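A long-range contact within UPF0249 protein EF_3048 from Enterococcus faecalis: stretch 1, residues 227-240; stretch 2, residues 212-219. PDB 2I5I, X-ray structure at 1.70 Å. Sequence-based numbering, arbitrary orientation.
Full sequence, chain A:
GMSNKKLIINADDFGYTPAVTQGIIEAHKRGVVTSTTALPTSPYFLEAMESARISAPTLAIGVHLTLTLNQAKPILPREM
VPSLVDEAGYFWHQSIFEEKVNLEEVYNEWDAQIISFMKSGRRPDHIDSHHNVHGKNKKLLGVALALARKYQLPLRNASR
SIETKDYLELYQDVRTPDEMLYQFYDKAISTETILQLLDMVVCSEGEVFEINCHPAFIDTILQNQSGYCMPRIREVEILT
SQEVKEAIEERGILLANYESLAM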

# COMPACT_ATOMS: atom_id res chain seq x y z
N GLY A 227 27.86 9.60 -20.41
CA GLY A 227 28.20 10.86 -21.03
C GLY A 227 27.00 11.72 -21.36
O GLY A 227 27.19 12.92 -21.48
N TYR A 228 25.81 11.15 -21.50
CA TYR A 228 24.58 11.92 -21.67
C TYR A 228 23.94 12.11 -20.29
O TYR A 228 23.21 11.25 -19.81
CB TYR A 228 23.57 11.26 -22.61
CG TYR A 228 22.43 12.16 -23.06
CD1 TYR A 228 22.66 13.38 -23.67
CD2 TYR A 228 21.10 11.80 -22.88
CE1 TYR A 228 21.63 14.22 -24.08
CE2 TYR A 228 20.06 12.62 -23.29
CZ TYR A 228 20.32 13.82 -23.90
OH TYR A 228 19.30 14.65 -24.30
N CYS A 229 24.26 13.24 -19.67
CA CYS A 229 23.89 13.42 -18.26
C CYS A 229 23.03 14.65 -18.04
O CYS A 229 21.81 14.57 -17.92
CB CYS A 229 25.18 13.47 -17.45
SG CYS A 229 24.93 13.54 -15.66
N MSE A 230 23.63 15.84 -18.01
CA MSE A 230 22.87 17.05 -17.67
C MSE A 230 21.70 17.32 -18.59
O MSE A 230 20.69 17.85 -18.05
CB MSE A 230 23.82 18.25 -17.62
CG MSE A 230 24.82 18.31 -16.49
SE MSE A 230 24.32 17.88 -14.81
CE MSE A 230 23.21 19.24 -14.41
N PRO A 231 21.64 17.05 -19.88
CA PRO A 231 20.41 17.38 -20.63
C PRO A 231 19.18 16.58 -20.19
O PRO A 231 18.04 16.98 -20.45
CB PRO A 231 20.75 16.98 -22.07
CG PRO A 231 22.25 17.03 -22.11
CD PRO A 231 22.65 16.46 -20.77
N ARG A 232 19.40 15.47 -19.51
CA ARG A 232 18.25 14.64 -19.13
C ARG A 232 17.32 15.41 -18.19
O ARG A 232 16.11 15.18 -18.17
CB ARG A 232 18.70 13.35 -18.49
CG ARG A 232 19.66 12.47 -19.26
CD ARG A 232 19.52 11.02 -18.77
NE ARG A 232 20.54 10.19 -19.39
CZ ARG A 232 20.49 8.93 -19.75
NH1 ARG A 232 19.44 8.17 -19.57
NH2 ARG A 232 21.58 8.41 -20.31
N ILE A 233 17.85 16.36 -17.40
CA ILE A 233 16.91 17.11 -16.56
C ILE A 233 16.08 18.06 -17.40
O ILE A 233 14.91 18.33 -17.07
CB ILE A 233 17.62 17.86 -15.42
CG1 ILE A 233 18.70 18.88 -15.82
CG2 ILE A 233 18.23 16.87 -14.43
CD1 ILE A 233 19.04 19.79 -14.64
N ARG A 234 16.66 18.57 -18.51
CA ARG A 234 15.95 19.51 -19.36
C ARG A 234 14.76 18.81 -20.02
O ARG A 234 13.71 19.41 -20.23
CB ARG A 234 16.83 20.14 -20.44
CG ARG A 234 17.91 21.08 -19.97
N GLU A 235 14.95 17.53 -20.34
CA GLU A 235 13.90 16.69 -20.91
C GLU A 235 12.74 16.54 -19.94
O GLU A 235 11.58 16.60 -20.33
CB GLU A 235 14.46 15.31 -21.28
CG GLU A 235 15.57 15.33 -22.32
CD GLU A 235 15.80 13.97 -22.97
OE1 GLU A 235 14.86 13.16 -23.02
OE2 GLU A 235 16.94 13.75 -23.44
N VAL A 236 13.06 16.32 -18.65
CA VAL A 236 11.98 16.26 -17.68
C VAL A 236 11.17 17.56 -17.74
O VAL A 236 9.94 17.57 -17.74
CB VAL A 236 12.45 16.08 -16.23
CG1 VAL A 236 11.23 16.05 -15.31
CG2 VAL A 236 13.26 14.80 -16.07
N GLU A 237 11.94 18.65 -17.84
CA GLU A 237 11.24 19.93 -17.78
C GLU A 237 10.30 20.07 -18.95
O GLU A 237 9.15 20.49 -18.84
CB GLU A 237 12.29 21.05 -17.72
CG GLU A 237 11.71 22.43 -17.61
CD GLU A 237 12.79 23.51 -17.59
OE1 GLU A 237 13.89 23.34 -18.16
OE2 GLU A 237 12.48 24.56 -16.97
N ILE A 238 10.82 19.70 -20.13
CA ILE A 238 9.99 19.87 -21.33
C ILE A 238 8.85 18.89 -21.34
O ILE A 238 7.71 19.22 -21.66
CB ILE A 238 10.87 19.71 -22.59
CG1 ILE A 238 11.83 20.87 -22.81
CG2 ILE A 238 9.98 19.46 -23.80
CD1 ILE A 238 13.09 20.55 -23.54
N LEU A 239 9.11 17.63 -20.97
CA LEU A 239 8.04 16.64 -21.01
C LEU A 239 6.96 16.85 -19.95
O LEU A 239 5.88 16.26 -20.05
CB LEU A 239 8.61 15.22 -20.86
CG LEU A 239 9.58 14.82 -21.98
CD1 LEU A 239 10.34 13.55 -21.64
CD2 LEU A 239 8.81 14.68 -23.28
N THR A 240 7.19 17.69 -18.95
CA THR A 240 6.18 17.99 -17.94
C THR A 240 5.58 19.38 -18.13
O THR A 240 4.76 19.82 -17.31
CB THR A 240 6.77 17.90 -16.52
OG1 THR A 240 7.82 18.87 -16.43
CG2 THR A 240 7.39 16.55 -16.25
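Stretch 2, residues 212-219: NCHPAFID

How does the second stretch run across the first? Stretch 2 leaves a strand at Asn212 and Cys213 and continues as an extended loop, with phi/psi values of -170/157 at Ala216 and -97/132 at Ile218; His214, at -133/60, is the exception. The loop crosses obliquely the helix that occupies residues up to Leu239, and the contacts broadly run in reverse order: Cys213 lies beside Leu239, Pro215 beside Val236 and Arg232, and Ile218 beside Ile233, Met230 and Cys229. The backbones come near at Arg232 and Pro215, whose CA atoms are 4.7 Å apart, and spread to 7.1 Å between CA of Met230 and CA of Ile218. Together the two stretches bury 638 Å².

What does Ile218, the residue most covered by the other stretch, rest on? Its side chain points toward stretch 1 and packs against Cys229, Met230 and Ile233. Its CD1 lies 3.5 Å from the backbone O of Cys229 and 3.6 Å from CG2 of Ile233, while CG2 of Ile218 is 3.9 Å from SG of Cys229. Met230 is a selenomethionine whose CA-to-CB bond points away, yet its chain, with all three chi angles in m, folds back so that SE reaches 3.9 Å from CG1 of Ile218. A chi2 of -30° leaves Ile218 between the usual wells.

How is His214, next in buried area, held? Its backbone N donates a hydrogen bond to OE1 of Glu235 over 2.7 Å, at an angle of 157°, so a helix carboxylate takes up an amide at the point where the strand gives way to loop. The other carboxylate oxygen also bears on this corner: OE2 of Glu235 accepts a 2.7 Å hydrogen bond from OH of Tyr228, and a water links it to His214, 2.7 Å from OE2 and 2.8 Å from ND1. CB of His214 sits at the edge of the Tyr228 ring, 4.0 Å from CE2, and over one face of the Arg232 guanidinium, 3.9 Å from NH1.

What does Arg232 contribute along the middle of the contact? Its CB packs 3.1 Å from O of His214 and its CD lies 3.6 Å from CB of Ala216. The guanidinium is steadied within its own stretch, NE donating to O of Tyr228 over 2.9 Å, and a second water joins NH1 to O of Pro215, at 2.8 Å from each. Its carbonyl O accepts a weak hydrogen bond from N of Ala216, at 3.5 Å, and also the helical bond from N of Val236, at 3.3 Å.

What closes the far end? Apolar packing does: CG2 of Val236 lies 3.7 Å from CB of Pro215, and CD1 of Leu239 touches both SG of Cys213, at 3.6 Å, and CG of Pro215, at 4.0 Å.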

# COMPACT_ATOMS: atom_id res chain seq x y z
N ASN A 212 11.09 8.44 -28.52
CA ASN A 212 11.81 7.99 -27.32
C ASN A 212 12.47 9.21 -26.67
O ASN A 212 12.59 10.31 -27.24
CB ASN A 212 12.80 6.87 -27.60
CG ASN A 212 14.08 7.29 -28.27
OD1 ASN A 212 14.04 8.16 -29.14
ND2 ASN A 212 15.19 6.68 -27.89
N CYS A 213 12.88 9.00 -25.41
CA CYS A 213 13.48 10.11 -24.68
C CYS A 213 14.27 9.58 -23.48
O CYS A 213 14.16 8.41 -23.17
CB CYS A 213 12.41 11.09 -24.21
SG CYS A 213 11.06 10.37 -23.24
N HIS A 214 15.04 10.47 -22.85
CA HIS A 214 15.89 10.06 -21.74
C HIS A 214 15.78 11.01 -20.54
O HIS A 214 16.75 11.62 -20.08
CB HIS A 214 17.31 9.97 -22.24
CG HIS A 214 17.53 9.00 -23.36
ND1 HIS A 214 17.19 9.27 -24.68
CD2 HIS A 214 18.07 7.76 -23.36
CE1 HIS A 214 17.51 8.22 -25.42
NE2 HIS A 214 18.06 7.29 -24.65
N PRO A 215 14.59 11.16 -19.99
CA PRO A 215 14.44 11.99 -18.78
C PRO A 215 15.16 11.30 -17.62
O PRO A 215 15.27 10.08 -17.56
CB PRO A 215 12.95 12.02 -18.51
CG PRO A 215 12.33 10.96 -19.36
CD PRO A 215 13.32 10.56 -20.41
N ALA A 216 15.64 12.10 -16.68
CA ALA A 216 16.28 11.68 -15.45
C ALA A 216 16.45 12.89 -14.53
O ALA A 216 16.45 14.00 -15.02
CB ALA A 216 17.65 11.07 -15.69
N PHE A 217 16.57 12.58 -13.24
CA PHE A 217 17.21 13.44 -12.27
C PHE A 217 18.68 13.03 -12.28
O PHE A 217 19.00 11.91 -12.70
CB PHE A 217 16.61 13.33 -10.87
CG PHE A 217 15.14 13.71 -10.78
CD1 PHE A 217 14.53 14.67 -11.57
CD2 PHE A 217 14.32 13.08 -9.85
CE1 PHE A 217 13.19 14.99 -11.39
CE2 PHE A 217 12.98 13.37 -9.67
CZ PHE A 217 12.41 14.32 -10.48
N ILE A 218 19.55 13.90 -11.82
CA ILE A 218 20.98 13.58 -11.78
C ILE A 218 21.40 13.09 -10.39
O ILE A 218 21.05 13.73 -9.38
CB ILE A 218 21.86 14.79 -12.16
CG1 ILE A 218 21.55 15.45 -13.50
CG2 ILE A 218 23.33 14.38 -12.15
CD1 ILE A 218 20.99 14.53 -14.56
N ASP A 219 22.13 11.98 -10.39
CA ASP A 219 22.83 11.46 -9.21
C ASP A 219 24.28 11.25 -9.62
O ASP A 219 24.66 11.38 -10.79
CB ASP A 219 22.23 10.23 -8.58
CG ASP A 219 21.92 9.02 -9.44
OD1 ASP A 219 22.22 8.96 -10.65
OD2 ASP A 219 21.31 8.07 -8.89
O HOH W 1 16.91 11.97 -25.44
O HOH W 2 16.64 8.24 -19.09